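Local coordinates for protein histone-lysine N-methyltransferase SETMAR (PDB 3F2K) that takes part in DNA double-strand break repair and stalled-fork restart as a methylase–transposase fusion whose mariner-derived transposase domain binds DNA and keeps some nuclease activity, at residues R33-D38 / L147-L152; F89-E94 / D186-F191; P159-T164 / S212-C217. All blocks are in the same frame, centred on the assembly; numbering follows the deposited sequence.

Contact 1 (R33-D38 / L147-L152); sequences RIVTCD and LGYEVL. With MG (magnesium ion), chain D.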
ATOM      1  N   ARG A  33      -6.907  -7.236   9.720  1.00 19.10           N
ATOM      2  CA  ARG A  33      -5.506  -7.623   9.967  1.00 19.00           C
ATOM      3  C   ARG A  33      -4.598  -7.137   8.831  1.00 18.23           C
ATOM      4  O   ARG A  33      -3.376  -7.178   8.951  1.00 16.44           O
ATOM      5  CB  ARG A  33      -5.377  -9.150  10.147  1.00 20.02           C
ATOM      6  CG  ARG A  33      -6.307  -9.744  11.282  1.00 22.62           C
ATOM      7  CD  ARG A  33      -6.511 -11.288  11.074  1.00 21.83           C
ATOM      8  NE  ARG A  33      -5.234 -11.958  10.941  1.00 22.58           N
ATOM      9  CZ  ARG A  33      -5.089 -13.149  10.445  1.00 21.69           C
ATOM     10  NH1 ARG A  33      -6.157 -13.831  10.045  1.00 26.05           N
ATOM     11  NH2 ARG A  33      -3.868 -13.694  10.359  1.00 29.06           N
ATOM     12  N   ILE A  34      -5.184  -6.546   7.793  1.00 16.39           N
ATOM     13  CA  ILE A  34      -4.311  -6.093   6.662  1.00 16.11           C
ATOM     14  C   ILE A  34      -3.483  -4.876   6.988  1.00 15.13           C
ATOM     15  O   ILE A  34      -4.012  -3.901   7.541  1.00 17.17           O
ATOM     16  CB  ILE A  34      -5.134  -5.805   5.363  1.00 16.75           C
ATOM     17  CG1 ILE A  34      -5.640  -7.107   4.774  1.00 14.82           C
ATOM     18  CG2 ILE A  34      -4.169  -5.149   4.247  1.00 15.95           C
ATOM     19  CD1 ILE A  34      -6.687  -6.961   3.661  1.00 17.35           C
ATOM     20  N   VAL A  35      -2.191  -4.959   6.682  1.00 13.69           N
ATOM     21  CA  VAL A  35      -1.287  -3.826   6.583  1.00 13.29           C
ATOM     22  C   VAL A  35      -0.983  -3.735   5.062  1.00 11.43           C
ATOM     23  O   VAL A  35      -0.737  -4.735   4.452  1.00 14.04           O
ATOM     24  CB  VAL A  35       0.037  -4.092   7.330  1.00 14.14           C
ATOM     25  CG1 VAL A  35       1.001  -2.981   7.047  1.00 14.64           C
ATOM     26  CG2 VAL A  35      -0.259  -4.053   8.903  1.00 15.32           C
ATOM     27  N   THR A  36      -0.988  -2.540   4.516  1.00 13.86           N
ATOM     28  CA  THR A  36      -0.741  -2.395   3.122  1.00 15.45           C
ATOM     29  C   THR A  36       0.170  -1.213   2.807  1.00 14.65           C
ATOM     30  O   THR A  36       0.241  -0.194   3.581  1.00 15.04           O
ATOM     31  CB  THR A  36      -2.121  -2.305   2.350  1.00 13.62           C
ATOM     32  OG1 THR A  36      -1.935  -2.622   0.961  1.00 14.42           O
ATOM     33  CG2 THR A  36      -2.832  -0.962   2.535  1.00 13.13           C
ATOM     34  N   CYS A  37       0.778  -1.253   1.625  0.50 14.57           N
ATOM     35  CA  CYS A  37       1.736  -0.202   1.294  0.50 14.78           C
ATOM     36  C   CYS A  37       1.888  -0.075  -0.187  0.50 15.24           C
ATOM     37  O   CYS A  37       1.399  -0.930  -0.925  0.50 15.66           O
ATOM     38  CB  CYS A  37       3.095  -0.549   1.894  0.50 15.45           C
ATOM     39  SG  CYS A  37       3.909  -1.938   1.121  0.50 12.73           S
ATOM     40  N   ASP A  38       2.604   0.981  -0.575  1.00 16.13           N
ATOM     41  CA  ASP A  38       3.053   1.187  -1.932  1.00 17.29           C
ATOM     42  C   ASP A  38       4.034   2.345  -1.926  1.00 17.96           C
ATOM     43  O   ASP A  38       4.061   3.212  -1.014  1.00 17.91           O
ATOM     44  CB  ASP A  38       1.874   1.478  -2.916  1.00 16.38           C
ATOM     45  CG  ASP A  38       2.246   1.166  -4.394  1.00 19.76           C
ATOM     46  OD1 ASP A  38       3.226   0.404  -4.598  1.00 14.16           O
ATOM     47  OD2 ASP A  38       1.549   1.671  -5.284  1.00 17.72           O
ATOM     48  N   LEU A 147       8.983 -11.799  11.645  1.00 16.97           N
ATOM     49  CA  LEU A 147       8.098 -10.961  12.423  1.00 16.60           C
ATOM     50  C   LEU A 147       6.688 -11.463  12.479  1.00 16.98           C
ATOM     51  O   LEU A 147       5.856 -10.828  13.137  1.00 17.84           O
ATOM     52  CB  LEU A 147       8.127  -9.527  11.900  1.00 16.74           C
ATOM     53  CG  LEU A 147       9.452  -8.759  11.968  1.00 14.89           C
ATOM     54  CD1 LEU A 147       9.219  -7.425  11.360  1.00 15.59           C
ATOM     55  CD2 LEU A 147       9.932  -8.573  13.494  1.00 18.79           C
ATOM     56  N   GLY A 148       6.408 -12.565  11.762  1.00 18.48           N
ATOM     57  CA  GLY A 148       5.064 -13.223  11.809  1.00 16.46           C
ATOM     58  C   GLY A 148       4.046 -12.694  10.810  1.00 16.43           C
ATOM     59  O   GLY A 148       2.853 -12.849  11.029  1.00 18.04           O
ATOM     60  N   TYR A 149       4.515 -12.139   9.672  1.00 15.54           N
ATOM     61  CA  TYR A 149       3.579 -11.578   8.599  1.00 15.41           C
ATOM     62  C   TYR A 149       3.237 -12.616   7.551  1.00 17.04           C
ATOM     63  O   TYR A 149       4.120 -13.222   6.942  1.00 17.07           O
ATOM     64  CB  TYR A 149       4.182 -10.319   7.904  1.00 15.99           C
ATOM     65  CG  TYR A 149       4.133  -9.033   8.691  1.00 15.06           C
ATOM     66  CD1 TYR A 149       3.312  -7.966   8.290  1.00 13.25           C
ATOM     67  CD2 TYR A 149       4.997  -8.820   9.809  1.00 15.24           C
ATOM     68  CE1 TYR A 149       3.259  -6.787   9.009  1.00 16.99           C
ATOM     69  CE2 TYR A 149       4.940  -7.645  10.551  1.00 15.33           C
ATOM     70  CZ  TYR A 149       4.040  -6.629  10.150  1.00 14.40           C
ATOM     71  OH  TYR A 149       3.984  -5.468  10.861  1.00 13.75           O
ATOM     72  N   GLU A 150       1.932 -12.888   7.359  1.00 15.50           N
ATOM     73  CA  GLU A 150       1.510 -13.546   6.161  1.00 18.37           C
ATOM     74  C   GLU A 150       1.550 -12.520   4.993  1.00 18.85           C
ATOM     75  O   GLU A 150       1.377 -11.319   5.212  1.00 20.24           O
ATOM     76  CB  GLU A 150       0.079 -14.065   6.360  1.00 18.97           C
ATOM     77  CG  GLU A 150      -0.432 -14.743   5.141  1.00 22.60           C
ATOM     78  CD  GLU A 150      -1.959 -15.067   5.207  1.00 22.25           C
ATOM     79  OE1 GLU A 150      -2.569 -14.970   6.298  1.00 26.06           O
ATOM     80  OE2 GLU A 150      -2.469 -15.392   4.089  1.00 28.96           O
ATOM     81  N   VAL A 151       1.811 -13.003   3.774  1.00 16.69           N
ATOM     82  CA  VAL A 151       1.681 -12.110   2.604  1.00 17.82           C
ATOM     83  C   VAL A 151       0.454 -12.527   1.796  1.00 16.21           C
ATOM     84  O   VAL A 151       0.274 -13.707   1.461  1.00 17.71           O
ATOM     85  CB  VAL A 151       2.949 -12.094   1.726  1.00 16.88           C
ATOM     86  CG1 VAL A 151       2.748 -11.141   0.476  1.00 17.68           C
ATOM     87  CG2 VAL A 151       4.157 -11.510   2.561  1.00 17.41           C
ATOM     88  N   LEU A 152      -0.383 -11.530   1.480  1.00 15.28           N
ATOM     89  CA  LEU A 152      -1.600 -11.773   0.728  1.00 17.95           C
ATOM     90  C   LEU A 152      -1.249 -11.953  -0.774  1.00 18.32           C
ATOM     91  O   LEU A 152      -0.319 -11.263  -1.306  1.00 18.24           O
ATOM     92  CB  LEU A 152      -2.596 -10.640   1.003  1.00 17.77           C
ATOM     93  CG  LEU A 152      -4.083 -10.845   0.840  1.00 21.42           C
ATOM     94  CD1 LEU A 152      -4.614 -11.935   1.827  1.00 22.62           C
ATOM     95  CD2 LEU A 152      -4.803  -9.476   0.952  1.00 19.46           C
TER
HETATM   96 MG    MG D 227       4.043  -0.209  -6.542  1.00 20.28          MG
HETATM   97  O   HOH W   1       2.156   0.448  -7.474  1.00 20.19           O
HETATM   98  O   HOH W   2       4.912  -0.773  -8.435  1.00 17.82           O
HETATM   99  O   HOH W   3       5.830  -0.962  -5.591  1.00 18.58           O
HETATM  100  O   HOH W   4       4.924   1.626  -6.646  1.00 20.19           O
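Asp38 OD2 is gripped twice, by water 1 at 2.6 Å and by Asn165 ND2, midway along strand 34-43, whose first residues, Ile34 and Val35, meet Leu152 and Tyr149. This is the parallel half of the RNase H-like sheet of DDE transposases: strand 126-128 runs between 34-43 and 150-151, so the contact joins second neighbours by side chains, while backbone bonds run to the strand between. Asp38 gives OD1 to the magnesium ion at 2.2 Å, its CG turned away from the backbone N (chi1 -158°). Four waters and Asp130 complete the six ligands. Water 1 is both a ligand and a donor to OD2, and with Asn165 ties down the oxygen that does not bind the metal. Nearer the strand's start, Glu150 OE1 lies 4.5 Å from Arg33 NH2 but well out of the guanidinium plane, so only charge links them; Glu150 OE2 has its salt bridge with Arg24, and Arg33 NE gives its hydrogen to Gly124 O. The Tyr149 ring comes obliquely to the Val35 branch, CE1 to CG2 4.5 Å, and its hydroxyl is hydrogen-bonded to Asn109 of the helix 98-115 that packs over this side. Ile34 and Leu152 cross at about a right angle, with Ile34 CD1 meeting Leu152 CD2 at 4.1 Å.

Contact 2 (F89-E94 / D186-F191); sequences FLNPGE and DAENAF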
ATOM      1  N   PHE A  89      10.652   8.746   3.389  1.00 23.21           N
ATOM      2  CA  PHE A  89      11.069   9.307   2.092  1.00 23.89           C
ATOM      3  C   PHE A  89      12.469   8.784   1.821  1.00 25.71           C
ATOM      4  O   PHE A  89      13.246   8.632   2.756  1.00 24.66           O
ATOM      5  CB  PHE A  89      11.068  10.830   2.175  1.00 23.92           C
ATOM      6  CG  PHE A  89       9.705  11.386   2.395  1.00 26.96           C
ATOM      7  CD1 PHE A  89       8.901  11.708   1.312  1.00 28.18           C
ATOM      8  CD2 PHE A  89       9.204  11.555   3.673  1.00 28.75           C
ATOM      9  CE1 PHE A  89       7.601  12.211   1.511  1.00 28.10           C
ATOM     10  CE2 PHE A  89       7.899  12.069   3.859  1.00 31.85           C
ATOM     11  CZ  PHE A  89       7.124  12.375   2.786  1.00 26.69           C
ATOM     12  N   LEU A  90      12.720   8.421   0.570  1.00 26.16           N
ATOM     13  CA  LEU A  90      14.020   7.920   0.141  1.00 28.54           C
ATOM     14  C   LEU A  90      14.970   9.107   0.079  1.00 30.06           C
ATOM     15  O   LEU A  90      14.698  10.099  -0.643  1.00 31.78           O
ATOM     16  CB  LEU A  90      13.863   7.267  -1.228  1.00 27.34           C
ATOM     17  CG  LEU A  90      15.000   6.508  -1.918  1.00 30.31           C
ATOM     18  CD1 LEU A  90      15.230   5.199  -1.185  1.00 25.13           C
ATOM     19  CD2 LEU A  90      14.569   6.324  -3.367  1.00 31.25           C
ATOM     20  N   ASN A  91      16.033   8.997   0.875  1.00 32.44           N
ATOM     21  CA  ASN A  91      17.041  10.039   1.146  1.00 33.88           C
ATOM     22  C   ASN A  91      18.337   9.837   0.363  1.00 33.89           C
ATOM     23  O   ASN A  91      18.670   8.714  -0.071  1.00 32.25           O
ATOM     24  CB  ASN A  91      17.420  10.072   2.639  1.00 34.39           C
ATOM     25  CG  ASN A  91      16.242  10.336   3.549  1.00 36.69           C
ATOM     26  OD1 ASN A  91      16.072   9.641   4.548  1.00 41.23           O
ATOM     27  ND2 ASN A  91      15.425  11.329   3.212  1.00 37.93           N
ATOM     28  N   PRO A  92      19.090  10.926   0.169  1.00 34.60           N
ATOM     29  CA  PRO A  92      20.415  10.745  -0.494  1.00 34.72           C
ATOM     30  C   PRO A  92      21.223   9.622   0.159  1.00 34.06           C
ATOM     31  O   PRO A  92      21.216   9.487   1.392  1.00 35.11           O
ATOM     32  CB  PRO A  92      21.130  12.100  -0.270  1.00 35.66           C
ATOM     33  CG  PRO A  92      20.148  12.986   0.521  1.00 35.38           C
ATOM     34  CD  PRO A  92      18.777  12.331   0.463  1.00 34.66           C
ATOM     35  N   GLY A  93      21.903   8.821  -0.656  1.00 34.47           N
ATOM     36  CA  GLY A  93      22.730   7.715  -0.164  1.00 33.99           C
ATOM     37  C   GLY A  93      22.036   6.372  -0.218  1.00 33.70           C
ATOM     38  O   GLY A  93      22.678   5.340  -0.476  1.00 33.27           O
ATOM     39  N   GLU A  94      20.716   6.399   0.031  1.00 32.74           N
ATOM     40  CA  GLU A  94      19.861   5.205   0.152  1.00 31.19           C
ATOM     41  C   GLU A  94      19.497   4.566  -1.182  1.00 30.75           C
ATOM     42  O   GLU A  94      19.270   5.266  -2.170  1.00 29.78           O
ATOM     43  CB  GLU A  94      18.564   5.555   0.914  1.00 30.87           C
ATOM     44  CG  GLU A  94      18.870   6.101   2.275  1.00 30.95           C
ATOM     45  CD  GLU A  94      17.653   6.592   3.038  1.00 36.85           C
ATOM     46  OE1 GLU A  94      16.557   6.700   2.466  1.00 33.16           O
ATOM     47  OE2 GLU A  94      17.816   6.869   4.233  1.00 40.38           O
ATOM     48  N   ASP A 186       9.949  20.638   1.531  1.00 37.08           N
ATOM     49  CA  ASP A 186       8.641  21.221   1.251  1.00 36.25           C
ATOM     50  C   ASP A 186       7.696  20.150   0.783  1.00 35.50           C
ATOM     51  O   ASP A 186       6.494  20.219   1.071  1.00 34.35           O
ATOM     52  CB  ASP A 186       8.717  22.286   0.144  1.00 37.31           C
ATOM     53  CG  ASP A 186       9.525  23.509   0.559  1.00 38.82           C
ATOM     54  OD1 ASP A 186       9.544  23.869   1.771  1.00 37.99           O
ATOM     55  OD2 ASP A 186      10.123  24.110  -0.361  1.00 42.63           O
ATOM     56  N   ALA A 187       8.249  19.182   0.046  1.00 34.47           N
ATOM     57  CA  ALA A 187       7.490  18.046  -0.490  1.00 33.64           C
ATOM     58  C   ALA A 187       7.038  17.157   0.667  1.00 33.02           C
ATOM     59  O   ALA A 187       5.854  16.751   0.725  1.00 31.92           O
ATOM     60  CB  ALA A 187       8.311  17.264  -1.541  1.00 31.22           C
ATOM     61  N   GLU A 188       7.965  16.874   1.584  1.00 31.70           N
ATOM     62  CA  GLU A 188       7.639  16.193   2.856  1.00 32.68           C
ATOM     63  C   GLU A 188       6.584  16.897   3.720  1.00 32.28           C
ATOM     64  O   GLU A 188       5.694  16.250   4.312  1.00 30.14           O
ATOM     65  CB  GLU A 188       8.886  15.981   3.705  1.00 32.15           C
ATOM     66  CG  GLU A 188       9.931  15.032   3.088  1.00 32.62           C
ATOM     67  CD  GLU A 188      11.010  14.645   4.099  1.00 34.70           C
ATOM     68  OE1 GLU A 188      12.032  14.042   3.686  1.00 38.49           O
ATOM     69  OE2 GLU A 188      10.829  14.935   5.314  1.00 38.38           O
ATOM     70  N   ASN A 189       6.725  18.216   3.858  1.00 31.74           N
ATOM     71  CA  ASN A 189       5.768  18.992   4.638  1.00 31.24           C
ATOM     72  C   ASN A 189       4.375  18.918   3.999  1.00 29.67           C
ATOM     73  O   ASN A 189       3.399  18.875   4.728  1.00 30.00           O
ATOM     74  CB  ASN A 189       6.183  20.464   4.761  1.00 32.58           C
ATOM     75  CG  ASN A 189       7.397  20.678   5.657  1.00 35.06           C
ATOM     76  OD1 ASN A 189       7.705  19.875   6.548  1.00 37.63           O
ATOM     77  ND2 ASN A 189       8.091  21.805   5.431  1.00 35.32           N
ATOM     78  N   ALA A 190       4.284  18.951   2.671  1.00 27.96           N
ATOM     79  CA  ALA A 190       2.963  18.846   2.004  1.00 26.68           C
ATOM     80  C   ALA A 190       2.352  17.408   2.197  1.00 27.31           C
ATOM     81  O   ALA A 190       1.166  17.245   2.492  1.00 26.91           O
ATOM     82  CB  ALA A 190       3.075  19.230   0.577  1.00 26.61           C
ATOM     83  N   PHE A 191       3.192  16.373   2.080  1.00 26.44           N
ATOM     84  CA  PHE A 191       2.716  15.029   2.395  1.00 26.57           C
ATOM     85  C   PHE A 191       2.230  14.932   3.849  1.00 26.04           C
ATOM     86  O   PHE A 191       1.199  14.323   4.153  1.00 25.29           O
ATOM     87  CB  PHE A 191       3.816  13.992   2.067  1.00 25.84           C
ATOM     88  CG  PHE A 191       3.372  12.607   2.278  1.00 26.34           C
ATOM     89  CD1 PHE A 191       2.655  11.938   1.263  1.00 27.16           C
ATOM     90  CD2 PHE A 191       3.555  11.990   3.522  1.00 25.63           C
ATOM     91  CE1 PHE A 191       2.182  10.614   1.460  1.00 28.13           C
ATOM     92  CE2 PHE A 191       3.054  10.694   3.735  1.00 24.23           C
ATOM     93  CZ  PHE A 191       2.382  10.013   2.712  1.00 24.38           C
TER
HETATM   94  O   HOH W   5      13.361  11.946   5.249  1.00 37.48           O
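Phe89 lays one ring face over the side chain of Glu188, whose CG sits 3.5 Å from the ring centroid and 9° off the normal, a CH-pi contact. The Glu188 chain stays extended beyond CG and carries its carboxylate past the CD2 side of the ring toward Phe89 CB, the two planes stacked only 11° apart. At its far end the same ring turns its edge to the face of Phe191 in an offset edge-to-face pair, planes at 87°, with Phe89 CZ 3.7 Å from Phe191 CD2. The Phe191 ring also reaches Val75 and Ile77 and pairs edge-to-face with Tyr87. Helix 184-196 thus packs over one face of the sheet, near the end of its outermost strand 83-89. Beyond Phe89 the chain makes a type II turn, Asn91 to Glu94, braced by Asn91 N donating to Glu94 OE1 at 2.8 Å. Water 5 joins the two segments, accepting from Asn91 ND2 and donating to Glu188 OE1 at 2.9 Å. CG and the flat of the carboxylate pack on the ring while OE1 still takes that water's hydrogen, so the acid lies on an aromatic yet is probably kept polar by water.

Contact 3 (P159-T164 / S212-C217); sequences PDLLPT and SRWQKC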
ATOM      1  N   PRO A 159      -2.893  -2.296  -9.892  1.00 17.31           N
ATOM      2  CA  PRO A 159      -2.913  -1.166  -8.940  1.00 18.21           C
ATOM      3  C   PRO A 159      -4.356  -0.874  -8.515  1.00 18.22           C
ATOM      4  O   PRO A 159      -4.590  -0.307  -7.477  1.00 18.97           O
ATOM      5  CB  PRO A 159      -2.305   0.006  -9.767  1.00 19.35           C
ATOM      6  CG  PRO A 159      -2.656  -0.337 -11.234  1.00 19.04           C
ATOM      7  CD  PRO A 159      -2.490  -1.864 -11.250  1.00 18.49           C
ATOM      8  N   ASP A 160      -5.332  -1.372  -9.287  1.00 17.26           N
ATOM      9  CA  ASP A 160      -6.746  -1.151  -8.952  1.00 17.89           C
ATOM     10  C   ASP A 160      -7.184  -2.078  -7.797  1.00 16.85           C
ATOM     11  O   ASP A 160      -8.364  -2.039  -7.355  1.00 18.02           O
ATOM     12  CB  ASP A 160      -7.662  -1.416 -10.197  1.00 18.31           C
ATOM     13  CG  ASP A 160      -7.421  -2.771 -10.856  1.00 19.50           C
ATOM     14  OD1 ASP A 160      -6.339  -3.374 -10.644  1.00 19.96           O
ATOM     15  OD2 ASP A 160      -8.326  -3.243 -11.642  1.00 18.43           O
ATOM     16  N   LEU A 161      -6.285  -3.009  -7.432  1.00 15.97           N
ATOM     17  CA  LEU A 161      -6.535  -3.940  -6.308  1.00 16.13           C
ATOM     18  C   LEU A 161      -5.553  -3.660  -5.138  1.00 16.03           C
ATOM     19  O   LEU A 161      -5.530  -4.399  -4.158  1.00 16.12           O
ATOM     20  CB  LEU A 161      -6.439  -5.395  -6.743  1.00 16.50           C
ATOM     21  CG  LEU A 161      -7.472  -5.796  -7.832  1.00 18.53           C
ATOM     22  CD1 LEU A 161      -7.240  -7.317  -8.168  1.00 17.58           C
ATOM     23  CD2 LEU A 161      -8.936  -5.493  -7.472  1.00 22.40           C
ATOM     24  N   LEU A 162      -4.810  -2.562  -5.235  1.00 15.41           N
ATOM     25  CA  LEU A 162      -3.737  -2.249  -4.273  1.00 16.31           C
ATOM     26  C   LEU A 162      -4.245  -0.987  -3.564  1.00 14.89           C
ATOM     27  O   LEU A 162      -4.231   0.062  -4.151  1.00 18.14           O
ATOM     28  CB  LEU A 162      -2.429  -1.965  -5.074  1.00 17.48           C
ATOM     29  CG  LEU A 162      -1.128  -1.829  -4.316  1.00 18.81           C
ATOM     30  CD1 LEU A 162      -0.754  -3.127  -3.525  1.00 18.99           C
ATOM     31  CD2 LEU A 162      -0.005  -1.411  -5.315  1.00 18.18           C
ATOM     32  N   PRO A 163      -4.743  -1.083  -2.337  1.00 15.13           N
ATOM     33  CA  PRO A 163      -5.377   0.110  -1.761  1.00 16.84           C
ATOM     34  C   PRO A 163      -4.538   1.390  -1.619  1.00 15.51           C
ATOM     35  O   PRO A 163      -5.111   2.486  -1.654  1.00 16.28           O
ATOM     36  CB  PRO A 163      -5.935  -0.365  -0.390  1.00 15.57           C
ATOM     37  CG  PRO A 163      -6.071  -1.918  -0.578  1.00 18.02           C
ATOM     38  CD  PRO A 163      -4.838  -2.280  -1.448  1.00 15.99           C
ATOM     39  N   THR A 164      -3.213   1.286  -1.432  1.00 14.29           N
ATOM     40  CA  THR A 164      -2.460   2.494  -1.307  1.00 15.80           C
ATOM     41  C   THR A 164      -2.581   3.262  -2.619  1.00 17.46           C
ATOM     42  O   THR A 164      -2.656   4.486  -2.631  1.00 14.60           O
ATOM     43  CB  THR A 164      -0.993   2.230  -0.991  1.00 14.55           C
ATOM     44  OG1 THR A 164      -0.953   1.399   0.181  1.00 17.20           O
ATOM     45  CG2 THR A 164      -0.223   3.552  -0.752  1.00 14.21           C
ATOM     46  N   SER A 212     -15.606  -5.060  -2.630  1.00 21.16           N
ATOM     47  CA  SER A 212     -16.325  -4.607  -3.841  1.00 23.59           C
ATOM     48  C   SER A 212     -15.444  -4.660  -5.101  1.00 22.20           C
ATOM     49  O   SER A 212     -15.929  -5.052  -6.198  1.00 22.56           O
ATOM     50  CB  SER A 212     -17.001  -3.230  -3.630  1.00 24.53           C
ATOM     51  OG  SER A 212     -16.054  -2.204  -3.423  1.00 31.57           O
ATOM     52  N   ARG A 213     -14.158  -4.337  -4.961  1.00 19.50           N
ATOM     53  CA  ARG A 213     -13.234  -4.360  -6.087  1.00 19.05           C
ATOM     54  C   ARG A 213     -12.882  -5.798  -6.522  1.00 18.89           C
ATOM     55  O   ARG A 213     -12.801  -6.082  -7.753  1.00 18.47           O
ATOM     56  CB  ARG A 213     -11.954  -3.628  -5.742  1.00 19.22           C
ATOM     57  CG  ARG A 213     -12.215  -2.104  -5.710  1.00 19.68           C
ATOM     58  CD  ARG A 213     -10.950  -1.396  -5.386  1.00 19.39           C
ATOM     59  NE  ARG A 213     -11.190   0.040  -5.492  1.00 22.64           N
ATOM     60  CZ  ARG A 213     -10.806   0.811  -6.503  1.00 26.51           C
ATOM     61  NH1 ARG A 213     -10.094   0.311  -7.509  1.00 25.32           N
ATOM     62  NH2 ARG A 213     -11.137   2.124  -6.496  1.00 25.10           N
ATOM     63  N   TRP A 214     -12.643  -6.700  -5.551  1.00 17.63           N
ATOM     64  CA  TRP A 214     -12.537  -8.126  -5.940  1.00 17.37           C
ATOM     65  C   TRP A 214     -13.739  -8.603  -6.753  1.00 17.69           C
ATOM     66  O   TRP A 214     -13.589  -9.326  -7.785  1.00 16.21           O
ATOM     67  CB  TRP A 214     -12.300  -9.055  -4.737  1.00 16.86           C
ATOM     68  CG  TRP A 214     -10.945  -8.749  -4.084  1.00 14.93           C
ATOM     69  CD1 TRP A 214      -9.812  -8.297  -4.669  1.00 18.85           C
ATOM     70  CD2 TRP A 214     -10.665  -8.877  -2.676  1.00 17.85           C
ATOM     71  NE1 TRP A 214      -8.794  -8.137  -3.691  1.00 17.25           N
ATOM     72  CE2 TRP A 214      -9.309  -8.529  -2.474  1.00 18.87           C
ATOM     73  CE3 TRP A 214     -11.421  -9.302  -1.587  1.00 20.66           C
ATOM     74  CZ2 TRP A 214      -8.719  -8.526  -1.187  1.00 21.01           C
ATOM     75  CZ3 TRP A 214     -10.841  -9.314  -0.317  1.00 21.16           C
ATOM     76  CH2 TRP A 214      -9.496  -8.925  -0.135  1.00 18.39           C
ATOM     77  N   GLN A 215     -14.924  -8.222  -6.297  1.00 18.79           N
ATOM     78  CA  GLN A 215     -16.144  -8.684  -6.978  1.00 20.16           C
ATOM     79  C   GLN A 215     -16.286  -8.100  -8.358  1.00 19.57           C
ATOM     80  O   GLN A 215     -16.727  -8.777  -9.293  1.00 20.50           O
ATOM     81  CB  GLN A 215     -17.413  -8.397  -6.149  1.00 19.77           C
ATOM     82  CG  GLN A 215     -18.700  -9.100  -6.730  1.00 21.22           C
ATOM     83  CD  GLN A 215     -18.540 -10.595  -6.824  1.00 25.68           C
ATOM     84  OE1 GLN A 215     -18.271 -11.259  -5.822  1.00 26.70           O
ATOM     85  NE2 GLN A 215     -18.707 -11.157  -8.035  1.00 27.08           N
ATOM     86  N   LYS A 216     -15.897  -6.851  -8.503  1.00 19.48           N
ATOM     87  CA  LYS A 216     -16.017  -6.195  -9.818  1.00 19.06           C
ATOM     88  C   LYS A 216     -15.060  -6.861 -10.772  1.00 18.92           C
ATOM     89  O   LYS A 216     -15.373  -7.071 -11.977  1.00 17.36           O
ATOM     90  CB  LYS A 216     -15.691  -4.721  -9.699  1.00 19.72           C
ATOM     91  CG  LYS A 216     -16.797  -3.881  -9.036  1.00 18.88           C
ATOM     92  CD  LYS A 216     -16.366  -2.445  -9.134  1.00 22.27           C
ATOM     93  CE  LYS A 216     -17.157  -1.563  -8.190  1.00 31.35           C
ATOM     94  NZ  LYS A 216     -16.798  -0.158  -8.616  1.00 34.03           N
ATOM     95  N   CYS A 217     -13.898  -7.266 -10.224  1.00 16.97           N
ATOM     96  CA  CYS A 217     -12.877  -7.965 -11.003  1.00 17.06           C
ATOM     97  C   CYS A 217     -13.424  -9.320 -11.451  1.00 17.83           C
ATOM     98  O   CYS A 217     -13.373  -9.636 -12.653  1.00 18.37           O
ATOM     99  CB  CYS A 217     -11.561  -8.105 -10.218  1.00 16.91           C
ATOM    100  SG  CYS A 217     -10.295  -9.046 -11.177  1.00 17.47           S
TER
HETATM  101  O   HOH W   6      -6.249  -7.121  -3.427  1.00 17.43           O
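The guanidinium of Arg213 has Asp160 O at its edge, and Tyr166 makes a cation-pi contact with the same side chain; the indole of Trp214 has water 6 at its edge, in plane. Arg213 NH1 donates to Asp160 O at 2.9 Å, a bent bond with an N-H...O angle of 147°, and the oxygen is tilted 21° from the guanidinium plane. The arginine chain, extended from CG to NE, reaches from the helix to the turn and brings CD to 3.3 Å from Asp160 O. Water 6 makes the second bridge, accepting from Trp214 NE1 at 2.8 Å and donating to Leu161 O at 2.9 Å, so two consecutive carbonyls of the turn are held by two consecutive residues of helix 202-219. Between these bridges Leu161 pushes its CD2 branch against the helix, 3.9 Å from Arg213 CB and 4.1 Å from Trp214 CD1. The Asp160 carboxylate instead makes a salt bridge with Arg14. After this 3-10 turn Leu162 takes the N-cap position of helix 163-176 and touches Asp38 and Asp130. Helix 202-219 is thus joined by one direct and one water-mediated bond to the turn beside the magnesium site of an RNase H-like DDE transposase domain.

In the fold
Contact 1 is buried, in the sheet across its strand 126-128; contacts 2 and 3 are partly buried and lie on opposite sides of the chain's centre. Contacts 1 and 3 touch at the metal site, where Asp38 CB packs 3.5 Å from Thr164 CB, and helix 163-176 supplies Asn165, probably the asparagine that replaces the third acid of the mariner site. Contact 2 stands apart, its nearest atoms about 8 Å from either of the others. Chemistry follows place: sparse apolar packing and distant charges in contact 1, a ring packed on a glutamate and edge-to-face with another ring where a helix covers the sheet in contact 2, backbone carbonyls caught by arginine and water in contact 3.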